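Local coordinates for protein purine nucleoside phosphorylase (PDB 1XFJ) that probably acts as a purine nucleoside phosphorylase of the YfiH/LACC1 family, cleaving inosine and methylthioadenosine with phosphate, and probably also deaminates adenosine, at residues A[166-179]-A[193-207]. Numbering follows the deposited sequence.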
ATOM      1  N   CYS A 166      -2.159  -0.113   7.836  1.00  3.60           N
ATOM      2  CA  CYS A 166      -2.223  -1.539   7.548  1.00  4.12           C
ATOM      3  C   CYS A 166      -2.643  -2.243   8.827  1.00  4.24           C
ATOM      4  O   CYS A 166      -2.852  -1.591   9.847  1.00  3.08           O
ATOM      5  CB  CYS A 166      -0.858  -2.055   7.071  1.00  4.80           C
ATOM      6  SG  CYS A 166       0.481  -1.955   8.290  1.00  4.96           S
ATOM      7  N   ILE A 167      -2.781  -3.562   8.781  1.00  3.52           N
ATOM      8  CA  ILE A 167      -3.176  -4.280   9.978  1.00  4.28           C
ATOM      9  C   ILE A 167      -1.989  -4.256  10.944  1.00  5.54           C
ATOM     10  O   ILE A 167      -0.868  -4.631  10.594  1.00  6.25           O
ATOM     11  CB  ILE A 167      -3.624  -5.723   9.637  1.00  5.06           C
ATOM     12  CG1 ILE A 167      -4.236  -6.379  10.876  1.00  4.44           C
ATOM     13  CG2 ILE A 167      -2.461  -6.518   9.060  1.00  4.34           C
ATOM     14  CD1 ILE A 167      -5.010  -7.658  10.566  1.00  6.51           C
ATOM     15  N   GLY A 168      -2.246  -3.784  12.159  1.00  4.81           N
ATOM     16  CA  GLY A 168      -1.195  -3.660  13.153  1.00  5.52           C
ATOM     17  C   GLY A 168      -0.798  -4.905  13.922  1.00  5.60           C
ATOM     18  O   GLY A 168      -1.516  -5.902  13.921  1.00  4.38           O
ATOM     19  N   PRO A 169       0.356  -4.863  14.607  1.00  7.49           N
ATOM     20  CA  PRO A 169       0.872  -5.987  15.396  1.00  6.94           C
ATOM     21  C   PRO A 169      -0.054  -6.441  16.517  1.00  8.95           C
ATOM     22  O   PRO A 169       0.091  -7.547  17.037  1.00 10.42           O
ATOM     23  CB  PRO A 169       2.208  -5.460  15.917  1.00  8.61           C
ATOM     24  CG  PRO A 169       1.992  -3.980  15.982  1.00  7.62           C
ATOM     25  CD  PRO A 169       1.271  -3.713  14.684  1.00  8.02           C
ATOM     26  N   LYS A 170      -1.004  -5.594  16.895  1.00  9.19           N
ATOM     27  CA  LYS A 170      -1.943  -5.962  17.949  1.00  9.13           C
ATOM     28  C   LYS A 170      -3.186  -6.582  17.322  1.00  9.02           C
ATOM     29  O   LYS A 170      -4.048  -7.116  18.024  1.00  7.21           O
ATOM     30  CB  LYS A 170      -2.349  -4.728  18.764  1.00 11.94           C
ATOM     31  CG  LYS A 170      -3.202  -3.720  18.001  1.00 15.35           C
ATOM     32  CD  LYS A 170      -3.502  -2.491  18.851  1.00 18.05           C
ATOM     33  CE  LYS A 170      -4.346  -1.472  18.100  1.00 20.06           C
ATOM     34  NZ  LYS A 170      -5.706  -1.992  17.802  1.00 22.10           N
ATOM     35  N   SER A 171      -3.264  -6.519  15.996  1.00  6.63           N
ATOM     36  CA  SER A 171      -4.424  -7.027  15.271  1.00  5.79           C
ATOM     37  C   SER A 171      -4.197  -8.212  14.337  1.00  6.53           C
ATOM     38  O   SER A 171      -5.134  -8.954  14.037  1.00  5.46           O
ATOM     39  CB  SER A 171      -5.037  -5.886  14.449  1.00  5.85           C
ATOM     40  OG  SER A 171      -5.506  -4.836  15.279  1.00  4.48           O
ATOM     41  N   TYR A 172      -2.963  -8.389  13.878  1.00  6.68           N
ATOM     42  CA  TYR A 172      -2.648  -9.447  12.920  1.00  6.18           C
ATOM     43  C   TYR A 172      -2.360 -10.831  13.510  1.00  7.23           C
ATOM     44  O   TYR A 172      -1.205 -11.195  13.725  1.00  6.61           O
ATOM     45  CB  TYR A 172      -1.466  -8.997  12.055  1.00  6.13           C
ATOM     46  CG  TYR A 172      -1.374  -9.666  10.697  1.00  7.32           C
ATOM     47  CD1 TYR A 172      -2.266 -10.672  10.327  1.00  7.53           C
ATOM     48  CD2 TYR A 172      -0.377  -9.303   9.791  1.00  6.87           C
ATOM     49  CE1 TYR A 172      -2.167 -11.304   9.090  1.00  8.01           C
ATOM     50  CE2 TYR A 172      -0.269  -9.927   8.550  1.00  5.92           C
ATOM     51  CZ  TYR A 172      -1.164 -10.927   8.210  1.00  7.34           C
ATOM     52  OH  TYR A 172      -1.043 -11.566   7.003  1.00  8.25           O
ATOM     53  N   GLU A 173      -3.415 -11.603  13.749  1.00  6.35           N
ATOM     54  CA  GLU A 173      -3.261 -12.948  14.297  1.00  6.67           C
ATOM     55  C   GLU A 173      -2.964 -13.943  13.178  1.00  6.20           C
ATOM     56  O   GLU A 173      -3.600 -13.904  12.121  1.00  5.95           O
ATOM     57  CB  GLU A 173      -4.539 -13.374  15.025  1.00  9.49           C
ATOM     58  CG  GLU A 173      -4.444 -14.759  15.647  1.00 12.19           C
ATOM     59  CD  GLU A 173      -5.719 -15.178  16.344  1.00 15.58           C
ATOM     60  OE1 GLU A 173      -6.674 -15.591  15.651  1.00 16.38           O
ATOM     61  OE2 GLU A 173      -5.768 -15.084  17.588  1.00 16.60           O
ATOM     62  N   VAL A 174      -1.999 -14.831  13.409  1.00  4.99           N
ATOM     63  CA  VAL A 174      -1.639 -15.836  12.413  1.00  4.53           C
ATOM     64  C   VAL A 174      -1.385 -17.195  13.061  1.00  4.94           C
ATOM     65  O   VAL A 174      -1.238 -17.292  14.283  1.00  4.95           O
ATOM     66  CB  VAL A 174      -0.381 -15.415  11.615  1.00  4.37           C
ATOM     67  CG1 VAL A 174      -0.610 -14.056  10.966  1.00  3.91           C
ATOM     68  CG2 VAL A 174       0.830 -15.374  12.528  1.00  3.81           C
ATOM     69  N   GLY A 175      -1.340 -18.239  12.234  1.00  5.97           N
ATOM     70  CA  GLY A 175      -1.105 -19.584  12.737  1.00  7.03           C
ATOM     71  C   GLY A 175       0.351 -20.012  12.676  1.00  7.95           C
ATOM     72  O   GLY A 175       1.216 -19.240  12.258  1.00  7.12           O
ATOM     73  N   LEU A 176       0.619 -21.251  13.082  1.00  7.64           N
ATOM     74  CA  LEU A 176       1.979 -21.780  13.101  1.00  7.44           C
ATOM     75  C   LEU A 176       2.583 -22.066  11.727  1.00  6.41           C
ATOM     76  O   LEU A 176       3.801 -22.017  11.561  1.00  6.12           O
ATOM     77  CB  LEU A 176       2.032 -23.044  13.965  1.00  8.11           C
ATOM     78  CG  LEU A 176       1.678 -22.863  15.445  1.00  8.19           C
ATOM     79  CD1 LEU A 176       1.701 -24.212  16.145  1.00  9.72           C
ATOM     80  CD2 LEU A 176       2.664 -21.909  16.106  1.00  9.59           C
ATOM     81  N   GLU A 177       1.747 -22.372  10.740  1.00  6.28           N
ATOM     82  CA  GLU A 177       2.265 -22.634   9.402  1.00  6.73           C
ATOM     83  C   GLU A 177       2.799 -21.317   8.844  1.00  5.73           C
ATOM     84  O   GLU A 177       3.778 -21.295   8.097  1.00  4.53           O
ATOM     85  CB  GLU A 177       1.161 -23.181   8.493  1.00  9.53           C
ATOM     86  CG  GLU A 177       0.017 -22.210   8.223  1.00 16.78           C
ATOM     87  CD  GLU A 177      -0.708 -21.782   9.487  1.00 19.21           C
ATOM     88  OE1 GLU A 177      -1.190 -22.665  10.230  1.00 22.18           O
ATOM     89  OE2 GLU A 177      -0.796 -20.560   9.737  1.00 20.36           O
ATOM     90  N   PHE A 178       2.141 -20.225   9.226  1.00  5.81           N
ATOM     91  CA  PHE A 178       2.514 -18.874   8.808  1.00  6.34           C
ATOM     92  C   PHE A 178       3.846 -18.531   9.467  1.00  4.46           C
ATOM     93  O   PHE A 178       4.791 -18.094   8.809  1.00  4.21           O
ATOM     94  CB  PHE A 178       1.440 -17.883   9.265  1.00  6.05           C
ATOM     95  CG  PHE A 178       1.638 -16.479   8.758  1.00  7.09           C
ATOM     96  CD1 PHE A 178       0.935 -16.020   7.648  1.00  7.93           C
ATOM     97  CD2 PHE A 178       2.498 -15.603   9.414  1.00  7.78           C
ATOM     98  CE1 PHE A 178       1.082 -14.706   7.201  1.00  7.55           C
ATOM     99  CE2 PHE A 178       2.654 -14.291   8.978  1.00  8.52           C
ATOM    100  CZ  PHE A 178       1.942 -13.840   7.867  1.00  8.49           C
ATOM    101  N   LEU A 179       3.907 -18.735  10.779  1.00  4.57           N
ATOM    102  CA  LEU A 179       5.119 -18.474  11.553  1.00  3.63           C
ATOM    103  C   LEU A 179       6.310 -19.232  10.982  1.00  4.63           C
ATOM    104  O   LEU A 179       7.367 -18.660  10.708  1.00  3.30           O
ATOM    105  CB  LEU A 179       4.917 -18.914  13.006  1.00  3.02           C
ATOM    106  CG  LEU A 179       6.222 -19.020  13.802  1.00  3.02           C
ATOM    107  CD1 LEU A 179       6.789 -17.627  14.021  1.00  3.68           C
ATOM    108  CD2 LEU A 179       5.972 -19.721  15.126  1.00  4.31           C
ATOM    109  N   PHE A 193       7.360 -11.658  15.333  1.00  6.46           N
ATOM    110  CA  PHE A 193       6.216 -12.421  15.817  1.00  7.72           C
ATOM    111  C   PHE A 193       6.130 -12.256  17.327  1.00 10.92           C
ATOM    112  O   PHE A 193       7.146 -12.263  18.022  1.00  9.97           O
ATOM    113  CB  PHE A 193       6.366 -13.894  15.439  1.00  5.75           C
ATOM    114  CG  PHE A 193       6.165 -14.160  13.977  1.00  5.47           C
ATOM    115  CD1 PHE A 193       4.902 -14.477  13.481  1.00  5.77           C
ATOM    116  CD2 PHE A 193       7.230 -14.071  13.087  1.00  5.41           C
ATOM    117  CE1 PHE A 193       4.704 -14.703  12.119  1.00  3.72           C
ATOM    118  CE2 PHE A 193       7.043 -14.295  11.723  1.00  5.43           C
ATOM    119  CZ  PHE A 193       5.779 -14.612  11.237  1.00  5.65           C
ATOM    120  N   LYS A 194       4.909 -12.094  17.826  1.00 10.69           N
ATOM    121  CA  LYS A 194       4.683 -11.893  19.250  1.00 13.17           C
ATOM    122  C   LYS A 194       3.728 -12.949  19.797  1.00 12.91           C
ATOM    123  O   LYS A 194       3.001 -13.591  19.040  1.00  9.77           O
ATOM    124  CB  LYS A 194       4.103 -10.495  19.467  1.00 17.12           C
ATOM    125  CG  LYS A 194       4.924  -9.387  18.815  1.00 20.17           C
ATOM    126  CD  LYS A 194       4.119  -8.107  18.629  1.00 25.75           C
ATOM    127  CE  LYS A 194       3.653  -7.520  19.951  1.00 27.53           C
ATOM    128  NZ  LYS A 194       2.881  -6.259  19.745  1.00 28.71           N
ATOM    129  N   PRO A 195       3.717 -13.146  21.124  1.00 13.81           N
ATOM    130  CA  PRO A 195       2.825 -14.140  21.727  1.00 14.36           C
ATOM    131  C   PRO A 195       1.378 -13.899  21.302  1.00 14.14           C
ATOM    132  O   PRO A 195       0.909 -12.760  21.300  1.00 14.85           O
ATOM    133  CB  PRO A 195       3.042 -13.926  23.221  1.00 15.79           C
ATOM    134  CG  PRO A 195       4.487 -13.524  23.279  1.00 15.65           C
ATOM    135  CD  PRO A 195       4.574 -12.525  22.148  1.00 14.75           C
ATOM    136  N   GLY A 196       0.680 -14.973  20.945  1.00 14.50           N
ATOM    137  CA  GLY A 196      -0.700 -14.850  20.509  1.00 14.01           C
ATOM    138  C   GLY A 196      -1.721 -15.294  21.539  1.00 12.83           C
ATOM    139  O   GLY A 196      -1.390 -15.524  22.702  1.00 11.79           O
ATOM    140  N   ALA A 197      -2.968 -15.422  21.097  1.00 12.18           N
ATOM    141  CA  ALA A 197      -4.067 -15.829  21.962  1.00 13.51           C
ATOM    142  C   ALA A 197      -3.847 -17.215  22.554  1.00 13.51           C
ATOM    143  O   ALA A 197      -4.464 -17.572  23.557  1.00 14.21           O
ATOM    144  CB  ALA A 197      -5.375 -15.798  21.183  1.00 12.68           C
ATOM    145  N   SER A 198      -2.974 -17.995  21.925  1.00 13.44           N
ATOM    146  CA  SER A 198      -2.661 -19.340  22.399  1.00 13.50           C
ATOM    147  C   SER A 198      -1.346 -19.789  21.779  1.00 13.30           C
ATOM    148  O   SER A 198      -0.806 -19.112  20.906  1.00 12.75           O
ATOM    149  CB  SER A 198      -3.760 -20.324  22.000  1.00 14.48           C
ATOM    150  OG  SER A 198      -3.672 -20.637  20.622  1.00 13.54           O
ATOM    151  N   GLU A 199      -0.837 -20.935  22.224  1.00 12.06           N
ATOM    152  CA  GLU A 199       0.417 -21.464  21.700  1.00 12.98           C
ATOM    153  C   GLU A 199       0.303 -21.771  20.213  1.00 12.27           C
ATOM    154  O   GLU A 199       1.313 -21.846  19.511  1.00 12.23           O
ATOM    155  CB  GLU A 199       0.821 -22.738  22.448  1.00 14.78           C
ATOM    156  CG  GLU A 199       1.236 -22.530  23.898  1.00 18.16           C
ATOM    157  CD  GLU A 199       2.372 -21.535  24.051  1.00 20.31           C
ATOM    158  OE1 GLU A 199       3.241 -21.470  23.156  1.00 20.35           O
ATOM    159  OE2 GLU A 199       2.404 -20.824  25.077  1.00 24.74           O
ATOM    160  N   ASP A 200      -0.926 -21.953  19.734  1.00 10.91           N
ATOM    161  CA  ASP A 200      -1.145 -22.250  18.321  1.00 10.80           C
ATOM    162  C   ASP A 200      -1.248 -20.985  17.484  1.00  9.52           C
ATOM    163  O   ASP A 200      -1.411 -21.055  16.268  1.00  9.97           O
ATOM    164  CB  ASP A 200      -2.419 -23.079  18.117  1.00 11.93           C
ATOM    165  CG  ASP A 200      -2.265 -24.516  18.569  1.00 14.74           C
ATOM    166  OD1 ASP A 200      -1.122 -25.021  18.594  1.00 14.04           O
ATOM    167  OD2 ASP A 200      -3.296 -25.147  18.884  1.00 16.67           O
ATOM    168  N   LYS A 201      -1.155 -19.832  18.136  1.00  7.21           N
ATOM    169  CA  LYS A 201      -1.244 -18.563  17.426  1.00  7.79           C
ATOM    170  C   LYS A 201      -0.083 -17.634  17.754  1.00  8.61           C
ATOM    171  O   LYS A 201       0.650 -17.840  18.722  1.00  8.15           O
ATOM    172  CB  LYS A 201      -2.557 -17.853  17.770  1.00  7.38           C
ATOM    173  CG  LYS A 201      -3.827 -18.637  17.444  1.00 10.29           C
ATOM    174  CD  LYS A 201      -4.009 -18.827  15.946  1.00 12.58           C
ATOM    175  CE  LYS A 201      -5.389 -19.403  15.630  1.00 14.16           C
ATOM    176  NZ  LYS A 201      -5.573 -19.655  14.174  1.00 14.36           N
ATOM    177  N   ARG A 202       0.060 -16.602  16.931  1.00  6.99           N
ATOM    178  CA  ARG A 202       1.090 -15.586  17.094  1.00  6.51           C
ATOM    179  C   ARG A 202       0.528 -14.308  16.494  1.00  6.37           C
ATOM    180  O   ARG A 202      -0.409 -14.357  15.702  1.00  5.79           O
ATOM    181  CB  ARG A 202       2.353 -15.955  16.310  1.00  7.32           C
ATOM    182  CG  ARG A 202       3.052 -17.226  16.744  1.00  6.15           C
ATOM    183  CD  ARG A 202       3.835 -17.027  18.030  1.00  7.70           C
ATOM    184  NE  ARG A 202       4.673 -18.187  18.311  1.00  6.63           N
ATOM    185  CZ  ARG A 202       4.206 -19.381  18.666  1.00  7.51           C
ATOM    186  NH1 ARG A 202       2.901 -19.576  18.793  1.00  7.02           N
ATOM    187  NH2 ARG A 202       5.046 -20.388  18.875  1.00  7.54           N
ATOM    188  N   PHE A 203       1.088 -13.169  16.888  1.00  7.13           N
ATOM    189  CA  PHE A 203       0.688 -11.890  16.315  1.00  6.58           C
ATOM    190  C   PHE A 203       1.877 -11.497  15.450  1.00  6.61           C
ATOM    191  O   PHE A 203       3.021 -11.514  15.911  1.00  7.82           O
ATOM    192  CB  PHE A 203       0.453 -10.833  17.398  1.00  8.14           C
ATOM    193  CG  PHE A 203      -0.926 -10.870  17.998  1.00 10.00           C
ATOM    194  CD1 PHE A 203      -2.044 -10.553  17.229  1.00 10.16           C
ATOM    195  CD2 PHE A 203      -1.109 -11.226  19.330  1.00 12.26           C
ATOM    196  CE1 PHE A 203      -3.325 -10.591  17.781  1.00 11.54           C
ATOM    197  CE2 PHE A 203      -2.384 -11.266  19.893  1.00 12.58           C
ATOM    198  CZ  PHE A 203      -3.494 -10.949  19.116  1.00 11.43           C
ATOM    199  N   PHE A 204       1.613 -11.165  14.193  1.00  6.01           N
ATOM    200  CA  PHE A 204       2.671 -10.785  13.268  1.00  5.37           C
ATOM    201  C   PHE A 204       2.718  -9.273  13.114  1.00  6.77           C
ATOM    202  O   PHE A 204       1.686  -8.623  12.952  1.00  6.36           O
ATOM    203  CB  PHE A 204       2.430 -11.439  11.907  1.00  6.31           C
ATOM    204  CG  PHE A 204       3.461 -11.093  10.867  1.00  5.94           C
ATOM    205  CD1 PHE A 204       4.814 -11.319  11.101  1.00  6.66           C
ATOM    206  CD2 PHE A 204       3.072 -10.581   9.631  1.00  7.35           C
ATOM    207  CE1 PHE A 204       5.761 -11.044  10.121  1.00  6.61           C
ATOM    208  CE2 PHE A 204       4.014 -10.304   8.643  1.00  6.39           C
ATOM    209  CZ  PHE A 204       5.360 -10.536   8.888  1.00  6.74           C
ATOM    210  N   ASP A 205       3.928  -8.726  13.177  1.00  5.82           N
ATOM    211  CA  ASP A 205       4.136  -7.289  13.040  1.00  4.74           C
ATOM    212  C   ASP A 205       4.500  -7.000  11.584  1.00  3.98           C
ATOM    213  O   ASP A 205       5.674  -6.908  11.233  1.00  3.10           O
ATOM    214  CB  ASP A 205       5.272  -6.837  13.966  1.00  3.69           C
ATOM    215  CG  ASP A 205       5.316  -5.331  14.146  1.00  7.72           C
ATOM    216  OD1 ASP A 205       4.816  -4.613  13.254  1.00  4.05           O
ATOM    217  OD2 ASP A 205       5.862  -4.865  15.174  1.00  6.16           O
ATOM    218  N   LEU A 206       3.482  -6.861  10.740  1.00  3.06           N
ATOM    219  CA  LEU A 206       3.692  -6.597   9.322  1.00  3.91           C
ATOM    220  C   LEU A 206       4.459  -5.306   9.039  1.00  4.23           C
ATOM    221  O   LEU A 206       5.459  -5.321   8.322  1.00  3.27           O
ATOM    222  CB  LEU A 206       2.343  -6.568   8.592  1.00  4.28           C
ATOM    223  CG  LEU A 206       2.393  -6.345   7.079  1.00  4.51           C
ATOM    224  CD1 LEU A 206       3.136  -7.483   6.402  1.00  5.97           C
ATOM    225  CD2 LEU A 206       0.974  -6.249   6.544  1.00  4.16           C
ATOM    226  N   PRO A 207       4.004  -4.168   9.591  1.00  4.01           N
ATOM    227  CA  PRO A 207       4.746  -2.936   9.311  1.00  3.45           C
ATOM    228  C   PRO A 207       6.223  -3.020   9.692  1.00  3.54           C
ATOM    229  O   PRO A 207       7.083  -2.522   8.971  1.00  3.62           O
ATOM    230  CB  PRO A 207       3.974  -1.875  10.101  1.00  4.73           C
ATOM    231  CG  PRO A 207       3.338  -2.658  11.212  1.00  3.72           C
ATOM    232  CD  PRO A 207       2.884  -3.911  10.510  1.00  4.70           C
TER
HETATM  233  O   HOH W   1       0.939  -6.265  11.843  1.00  4.70           O
HETATM  234  O   HOH W   2       0.556  -8.093  19.670  1.00 16.92           O
HETATM  235  O   HOH W   3      -3.349 -14.376  18.620  1.00 13.93           O
HETATM  236  O   HOH W   4      -1.754 -22.718  14.023  1.00  9.59           O
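V174 and R202 form the hydrogen-bonded pair that joins strand 173-175 to strand 201-204. V174 N gives a nearly straight bond to R202 O (2.8 Å), and R202 N returns a more bent one to V174 O. F204 N adds a third bond to Y172 O (2.9 Å). Strand 193-195 lies on the other side of 201-204 and completes a small antiparallel sheet.

The tight side carries V174, F193 and F204, with helix 176-185 packed against it. F178 turns its edge to one face of F204, planes at 66°. V174 CG1 lies over the centre of the F178 ring. L179 CD1 sits over one face of F193, 3.6 Å from the ring centroid, a CH-pi contact. F204 CD1 lies against the opposite face of F193, toward the rim. F182 stacks on F178 and extends the cluster. At the outer end, L176 CD2 and L179 CD2 lie over one face of the R202 guanidinium. R202 NH1 donates to E199 O (2.9 Å) and K201 O; both oxygens lie in the guanidinium plane, while NH1 sits above their carbonyl planes.

The other side is looser and wetter. E173 lies near K201, but OE1 stays 4.5 Å from NZ, too far for a salt bridge. A water links E173 OE2 to A197 N.

Backbone bonds join the strands, aromatic packing holds helix 176-185 to them, and the E173-K201 charges probably add little.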